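Local coordinates for periplasmic binding protein/LacI transcriptional regulator (Clostridium phytofermentans, PDB 3BRS) that probably binds a sugar and delivers it to a membrane transport system, as a periplasmic-binding-protein-type solute receptor, at residues 191-197 and 217-223. Residues are numbered along the deposited sequence.
Sequences ISVMVGL and KVKLVCI
Strands 191-196 and 219-223 run side by side in parallel, their axes 4.6 Å apart at closest approach and inclined by 24°. The register pairs V193 with K219, M194 with L220, V195 with V221 and G196 with C222, at CA-CA separations of 4.6 to 5.2 Å. Five backbone hydrogen bonds alternate in direction: K219 N to S192 O (3.0 Å), M194 N to K219 O (2.7 Å), V221 N to M194 O (3.0 Å), G196 N to V221 O (3.0 Å) and I223 N to G196 O (3.1 Å). S192 and L197, with psi near zero, leave the extended conformation at the two ends of the run. CA-H...O contacts reinforce the pairing, among them V193 CA to K219 O at 3.0 Å and L220 CA to M194 O at 3.3 Å. The two strands are joined through helix 199-211 as a beta-alpha-beta unit, in the interior of one of the two alpha/beta domains of a periplasmic binding protein; strand 133-138 pairs with the other edge of 191-196. Side chains alternate between the faces of the sheet. On one, V221 (chi1 m) sets CG2 3.8 Å from V195 CG2 and 4.1 Å from V193 CG1; V193 and V221 also pack on helix 113-127. On the other, M194, all three chi angles m, brings CG 3.5 Å from V218 CG1 and CB 4.1 Å from L220 CD1, facing helices 174-187 and 199-211; C222 follows on this face, paired with G196, which has no side chain, and C222 CB lies 3.0 Å from G196 O. At the C-terminal end, L197 CD2 meets I223 CD1 at 3.8 Å, while the L197 carbonyl accepts a hydrogen bond from R149.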
ATOM      1  N   ILE A 191       9.395 -19.828  14.170  1.00 32.31           N
ATOM      2  CA  ILE A 191       9.122 -19.100  12.906  1.00 29.68           C
ATOM      3  C   ILE A 191      10.302 -19.303  11.907  1.00 30.02           C
ATOM      4  O   ILE A 191      11.436 -19.021  12.201  1.00 32.34           O
ATOM      5  CB  ILE A 191       8.875 -17.606  13.189  1.00 30.44           C
ATOM      6  CG1 ILE A 191       7.464 -17.346  13.802  1.00 30.80           C
ATOM      7  CG2 ILE A 191       9.151 -16.769  11.980  1.00 24.62           C
ATOM      8  CD1 ILE A 191       7.334 -15.977  14.480  1.00 28.27           C
ATOM      9  N   SER A 192      10.026 -19.789  10.718  1.00 29.88           N
ATOM     10  CA  SER A 192      11.024 -20.051   9.720  1.00 29.55           C
ATOM     11  C   SER A 192      10.751 -19.168   8.488  1.00 30.74           C
ATOM     12  O   SER A 192      11.509 -19.229   7.508  1.00 30.97           O
ATOM     13  CB  SER A 192      10.856 -21.496   9.269  1.00 31.47           C
ATOM     14  OG  SER A 192       9.542 -21.639   8.711  1.00 35.54           O
ATOM     15  N   VAL A 193       9.639 -18.415   8.512  1.00 29.26           N
ATOM     16  CA  VAL A 193       9.247 -17.502   7.422  1.00 26.13           C
ATOM     17  C   VAL A 193       8.649 -16.272   8.066  1.00 25.39           C
ATOM     18  O   VAL A 193       7.677 -16.372   8.819  1.00 27.56           O
ATOM     19  CB  VAL A 193       8.162 -18.075   6.422  1.00 27.47           C
ATOM     20  CG1 VAL A 193       8.063 -17.166   5.215  1.00 26.78           C
ATOM     21  CG2 VAL A 193       8.501 -19.448   5.843  1.00 26.81           C
ATOM     22  N   MET A 194       9.255 -15.130   7.782  1.00 25.65           N
ATOM     23  CA  MET A 194       8.653 -13.844   8.024  1.00 26.89           C
ATOM     24  C   MET A 194       7.959 -13.205   6.795  1.00 27.85           C
ATOM     25  O   MET A 194       8.459 -13.240   5.632  1.00 26.39           O
ATOM     26  CB  MET A 194       9.702 -12.887   8.641  1.00 25.97           C
ATOM     27  CG  MET A 194      10.097 -13.336  10.047  1.00 20.72           C
ATOM     28  SD  MET A 194       8.898 -12.844  11.419  1.00 24.59           S
ATOM     29  CE  MET A 194       8.329 -11.249  10.990  1.00 25.88           C
ATOM     30  N   VAL A 195       6.774 -12.630   7.036  1.00 27.84           N
ATOM     31  CA  VAL A 195       6.081 -11.900   5.919  1.00 29.14           C
ATOM     32  C   VAL A 195       6.005 -10.409   6.190  1.00 30.72           C
ATOM     33  O   VAL A 195       5.495  -9.987   7.232  1.00 34.47           O
ATOM     34  CB  VAL A 195       4.670 -12.472   5.714  1.00 27.58           C
ATOM     35  CG1 VAL A 195       4.020 -11.889   4.486  1.00 21.77           C
ATOM     36  CG2 VAL A 195       4.752 -13.979   5.595  1.00 25.93           C
ATOM     37  N   GLY A 196       6.507  -9.579   5.293  1.00 28.80           N
ATOM     38  CA  GLY A 196       6.319  -8.096   5.429  1.00 21.80           C
ATOM     39  C   GLY A 196       5.323  -7.672   4.371  1.00 24.21           C
ATOM     40  O   GLY A 196       5.514  -7.935   3.172  1.00 23.94           O
ATOM     41  N   LEU A 197       4.258  -6.957   4.773  1.00 25.78           N
ATOM     42  CA  LEU A 197       3.120  -6.652   3.841  1.00 27.33           C
ATOM     43  C   LEU A 197       3.282  -5.297   3.039  1.00 27.99           C
ATOM     44  O   LEU A 197       2.498  -4.905   2.157  1.00 31.35           O
ATOM     45  CB  LEU A 197       1.768  -6.740   4.617  1.00 26.67           C
ATOM     46  CG  LEU A 197       1.353  -8.218   4.929  1.00 18.80           C
ATOM     47  CD1 LEU A 197      -0.109  -8.141   5.552  1.00 24.95           C
ATOM     48  CD2 LEU A 197       1.502  -9.058   3.619  1.00 19.43           C
ATOM     49  N   LYS A 217      18.323 -19.212   8.665  1.00 42.19           N
ATOM     50  CA  LYS A 217      17.272 -19.934   9.367  1.00 40.80           C
ATOM     51  C   LYS A 217      15.870 -19.397   9.060  1.00 38.33           C
ATOM     52  O   LYS A 217      14.933 -20.172   8.945  1.00 38.01           O
ATOM     53  CB  LYS A 217      17.524 -19.906  10.873  1.00 40.75           C
ATOM     54  CG  LYS A 217      18.461 -21.027  11.336  1.00 78.12           C
ATOM     55  CD  LYS A 217      18.808 -20.900  12.806  1.00 44.96           C
ATOM     56  CE  LYS A 217      20.295 -20.547  13.048  1.00 80.27           C
ATOM     57  NZ  LYS A 217      20.633 -20.365  14.524  1.00 53.03           N
ATOM     58  N   VAL A 218      15.743 -18.073   8.966  1.00 34.38           N
ATOM     59  CA  VAL A 218      14.470 -17.429   8.700  1.00 35.66           C
ATOM     60  C   VAL A 218      14.476 -16.785   7.292  1.00 35.43           C
ATOM     61  O   VAL A 218      15.301 -15.929   6.991  1.00 36.34           O
ATOM     62  CB  VAL A 218      14.105 -16.428   9.824  1.00 36.56           C
ATOM     63  CG1 VAL A 218      12.757 -15.573   9.534  1.00 22.66           C
ATOM     64  CG2 VAL A 218      14.117 -17.206  11.200  1.00 18.24           C
ATOM     65  N   LYS A 219      13.569 -17.257   6.442  1.00 33.92           N
ATOM     66  CA  LYS A 219      13.281 -16.637   5.157  1.00 35.86           C
ATOM     67  C   LYS A 219      12.142 -15.586   5.215  1.00 34.03           C
ATOM     68  O   LYS A 219      11.228 -15.656   6.040  1.00 29.97           O
ATOM     69  CB  LYS A 219      12.932 -17.718   4.164  1.00 38.70           C
ATOM     70  CG  LYS A 219      14.164 -18.573   3.717  1.00 40.28           C
ATOM     71  CD  LYS A 219      13.592 -19.818   3.019  1.00 54.51           C
ATOM     72  CE  LYS A 219      14.602 -20.897   2.700  1.00 46.36           C
ATOM     73  NZ  LYS A 219      13.957 -22.234   2.935  1.00 61.79           N
ATOM     74  N   LEU A 220      12.250 -14.646   4.284  1.00 34.23           N
ATOM     75  CA  LEU A 220      11.480 -13.454   4.220  1.00 32.92           C
ATOM     76  C   LEU A 220      10.884 -13.347   2.833  1.00 33.38           C
ATOM     77  O   LEU A 220      11.526 -13.564   1.776  1.00 33.68           O
ATOM     78  CB  LEU A 220      12.353 -12.241   4.574  1.00 33.06           C
ATOM     79  CG  LEU A 220      11.805 -10.807   4.453  1.00 32.22           C
ATOM     80  CD1 LEU A 220      10.567 -10.524   5.369  1.00 35.70           C
ATOM     81  CD2 LEU A 220      12.884  -9.786   4.752  1.00 36.02           C
ATOM     82  N   VAL A 221       9.594 -13.082   2.843  1.00 33.60           N
ATOM     83  CA  VAL A 221       8.839 -12.822   1.633  1.00 31.94           C
ATOM     84  C   VAL A 221       8.048 -11.547   1.925  1.00 29.64           C
ATOM     85  O   VAL A 221       7.789 -11.209   3.113  1.00 25.98           O
ATOM     86  CB  VAL A 221       7.845 -14.007   1.322  1.00 33.89           C
ATOM     87  CG1 VAL A 221       8.616 -15.277   0.996  1.00 19.39           C
ATOM     88  CG2 VAL A 221       6.956 -14.294   2.474  1.00 25.41           C
ATOM     89  N   CYS A 222       7.693 -10.811   0.869  1.00 28.04           N
ATOM     90  CA  CYS A 222       6.964  -9.524   1.074  1.00 29.27           C
ATOM     91  C   CYS A 222       6.211  -9.107  -0.157  1.00 27.58           C
ATOM     92  O   CYS A 222       6.516  -9.531  -1.294  1.00 28.55           O
ATOM     93  CB  CYS A 222       7.922  -8.361   1.446  1.00 28.54           C
ATOM     94  SG  CYS A 222       9.253  -8.193   0.141  1.00 38.83           S
ATOM     95  N   ILE A 223       5.267  -8.225   0.092  1.00 28.52           N
ATOM     96  CA  ILE A 223       4.698  -7.306  -0.893  1.00 32.64           C
ATOM     97  C   ILE A 223       5.489  -5.977  -0.802  1.00 38.89           C
ATOM     98  O   ILE A 223       5.651  -5.405   0.287  1.00 37.70           O
ATOM     99  CB  ILE A 223       3.203  -7.047  -0.669  1.00 30.08           C
ATOM    100  CG1 ILE A 223       2.433  -8.386  -0.702  1.00 34.60           C
ATOM    101  CG2 ILE A 223       2.675  -6.063  -1.712  1.00 30.62           C
ATOM    102  CD1 ILE A 223       0.971  -8.314  -0.075  1.00 32.47           C
TER